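Local coordinates for protein peptide methionine sulfoxide reductase msrA/msrB (Neisseria gonorrhoeae, PDB 2H30) that probably passes electrons from DsbD, through its thioredoxin-like domain, to the methionine sulfoxide reductase domains downstream, which reduce methionine sulfoxide, at residues 45-50 / 83-88. The protein carries 2 engineered substitutions. Sequence-based numbering, arbitrary orientation.
Sequences FWASWC and LHEKKD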
# COMPACT_ATOMS: atom_id res chain seq x y z
N PHE A 45 0.69 2.34 2.84
CA PHE A 45 0.23 3.74 2.80
C PHE A 45 1.45 4.62 2.97
O PHE A 45 2.28 4.39 3.87
CB PHE A 45 -0.74 4.01 3.96
CG PHE A 45 -2.02 3.24 3.82
CD1 PHE A 45 -2.12 1.93 4.26
CD2 PHE A 45 -3.10 3.83 3.19
CE1 PHE A 45 -3.34 1.23 4.10
CE2 PHE A 45 -4.33 3.15 3.04
CZ PHE A 45 -4.47 1.85 3.48
N TRP A 46 1.52 5.66 2.15
CA TRP A 46 2.67 6.55 2.16
C TRP A 46 2.30 7.95 1.69
O TRP A 46 1.17 8.18 1.23
CB TRP A 46 3.80 5.96 1.30
CG TRP A 46 3.50 5.84 -0.16
CD1 TRP A 46 2.77 4.83 -0.77
CD2 TRP A 46 4.00 6.66 -1.21
NE1 TRP A 46 2.76 5.04 -2.16
CE2 TRP A 46 3.47 6.18 -2.43
CE3 TRP A 46 4.77 7.83 -1.22
CZ2 TRP A 46 3.77 6.74 -3.67
CZ3 TRP A 46 5.04 8.42 -2.47
CH2 TRP A 46 4.54 7.89 -3.66
N ALA A 47 3.26 8.89 1.81
CA ALA A 47 3.11 10.25 1.33
C ALA A 47 4.40 10.75 0.76
O ALA A 47 5.48 10.34 1.21
CB ALA A 47 2.67 11.17 2.44
N SER A 48 4.25 11.69 -0.16
CA SER A 48 5.41 12.28 -0.89
C SER A 48 6.34 13.03 0.08
O SER A 48 7.54 13.16 -0.21
CB SER A 48 4.94 13.23 -1.98
OG SER A 48 4.27 14.34 -1.38
N TRP A 49 5.81 13.51 1.20
CA TRP A 49 6.60 14.33 2.11
C TRP A 49 7.39 13.54 3.12
O TRP A 49 8.06 14.15 3.99
CB TRP A 49 5.71 15.39 2.83
CG TRP A 49 4.41 14.89 3.35
CD1 TRP A 49 3.18 15.17 2.83
CD2 TRP A 49 4.19 14.08 4.52
NE1 TRP A 49 2.19 14.56 3.60
CE2 TRP A 49 2.78 13.91 4.65
CE3 TRP A 49 5.04 13.49 5.48
CZ2 TRP A 49 2.22 13.15 5.70
CZ3 TRP A 49 4.48 12.76 6.52
CH2 TRP A 49 3.08 12.61 6.62
N CYS A 50 7.30 12.20 3.05
CA CYS A 50 7.93 11.34 4.07
C CYS A 50 9.18 10.74 3.42
O CYS A 50 9.09 9.86 2.56
CB CYS A 50 6.99 10.19 4.43
SG CYS A 50 7.87 9.12 5.61
N LEU A 83 -3.66 14.76 4.92
CA LEU A 83 -2.46 14.93 5.72
C LEU A 83 -1.36 15.69 4.95
O LEU A 83 -0.15 15.29 4.96
CB LEU A 83 -1.92 13.59 6.24
CG LEU A 83 -2.86 12.77 7.14
CD1 LEU A 83 -2.28 11.38 7.49
CD2 LEU A 83 -3.17 13.51 8.44
N HIS A 84 -1.77 16.77 4.28
CA HIS A 84 -0.87 17.69 3.56
C HIS A 84 -0.16 17.07 2.37
O HIS A 84 0.80 17.65 1.82
CB HIS A 84 0.13 18.39 4.49
CG HIS A 84 -0.54 19.13 5.61
ND1 HIS A 84 -1.29 20.27 5.40
CD2 HIS A 84 -0.62 18.86 6.94
CE1 HIS A 84 -1.79 20.68 6.55
NE2 HIS A 84 -1.40 19.84 7.50
N GLU A 85 -0.68 15.90 1.92
CA GLU A 85 -0.22 15.41 0.63
C GLU A 85 -0.61 16.38 -0.48
O GLU A 85 -1.67 17.10 -0.36
CB GLU A 85 -0.83 13.99 0.38
CG GLU A 85 -0.47 13.39 -0.96
CD GLU A 85 1.03 13.18 -1.09
OE1 GLU A 85 1.73 14.11 -1.59
OE2 GLU A 85 1.50 12.11 -0.67
N LYS A 86 0.21 16.42 -1.52
CA LYS A 86 -0.09 17.19 -2.73
C LYS A 86 -1.50 16.93 -3.20
O LYS A 86 -2.01 15.82 -3.10
CB LYS A 86 0.88 16.80 -3.84
CG LYS A 86 2.37 17.20 -3.46
CD LYS A 86 3.35 16.62 -4.47
CE LYS A 86 4.81 16.76 -4.02
NZ LYS A 86 5.19 18.21 -3.97
N LYS A 87 -2.18 17.98 -3.68
CA LYS A 87 -3.54 17.81 -4.19
C LYS A 87 -3.65 16.92 -5.41
O LYS A 87 -2.67 16.66 -6.15
CB LYS A 87 -4.12 19.22 -4.50
CG LYS A 87 -4.25 19.99 -3.25
CD LYS A 87 -4.96 21.35 -3.32
CE LYS A 87 -5.52 21.69 -1.91
NZ LYS A 87 -5.02 20.70 -0.87
N ASP A 88 -4.86 16.44 -5.67
CA ASP A 88 -5.12 15.66 -6.86
C ASP A 88 -4.65 16.40 -8.10
O ASP A 88 -4.83 17.63 -8.19
CB ASP A 88 -6.61 15.37 -6.98
CG ASP A 88 -6.88 14.27 -7.99
OD1 ASP A 88 -6.16 13.24 -7.97
OD2 ASP A 88 -7.82 14.43 -8.80
O HOH W 1 -0.24 10.40 0.54
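The carboxylate of Glu-85 faces Ser-48 end-on and grips it with both oxygens. OE2 accepts the backbone N-H of Ser-48 at 2.8 Å along a nearly straight line (163°), while OE1 takes the hydroxyl OG of the same residue at 2.6 Å; both bonds use the syn lone pairs, so one carboxylate receives N-H and hydroxyl, one on each oxygen. To meet OE1, OG occupies the crowded position between its own backbone N and carbonyl carbon (chi1 65°). Glu-85 leaves its backbone with CG anti to N and then bends at chi2 (62°), a course that turns OE1 back to the N-H of Lys-86, received at 2.8 Å on the anti lone pair. A water donates to OE2 and to Trp-46 O, extending the network toward the end of strand 41-45. Beyond the serine, one face of the Trp-49 indole rests on Ala-47 CB, offset toward the ring's rim; with Glu-85 N at the ring edge, near its plane, NE1 reaches Leu-83 O in a weak, bent bond of 2.8 Å. Lys-86 runs past OG, with CE 3.6 Å from it, and forms a cation-pi contact with Trp-94 of helix 90-95. The contact thus ties the loop before that helix to the type I turn from Ala-47 to Cys-50, the N-cap of helix 51-64 and first cysteine of a thioredoxin-type CxxC, probably the redox site. With three protein donors and a water around its buried carboxylate, Glu-85 is probably ionised, its charge spread over hydrogen bonds that hold Ser-48 within the turn.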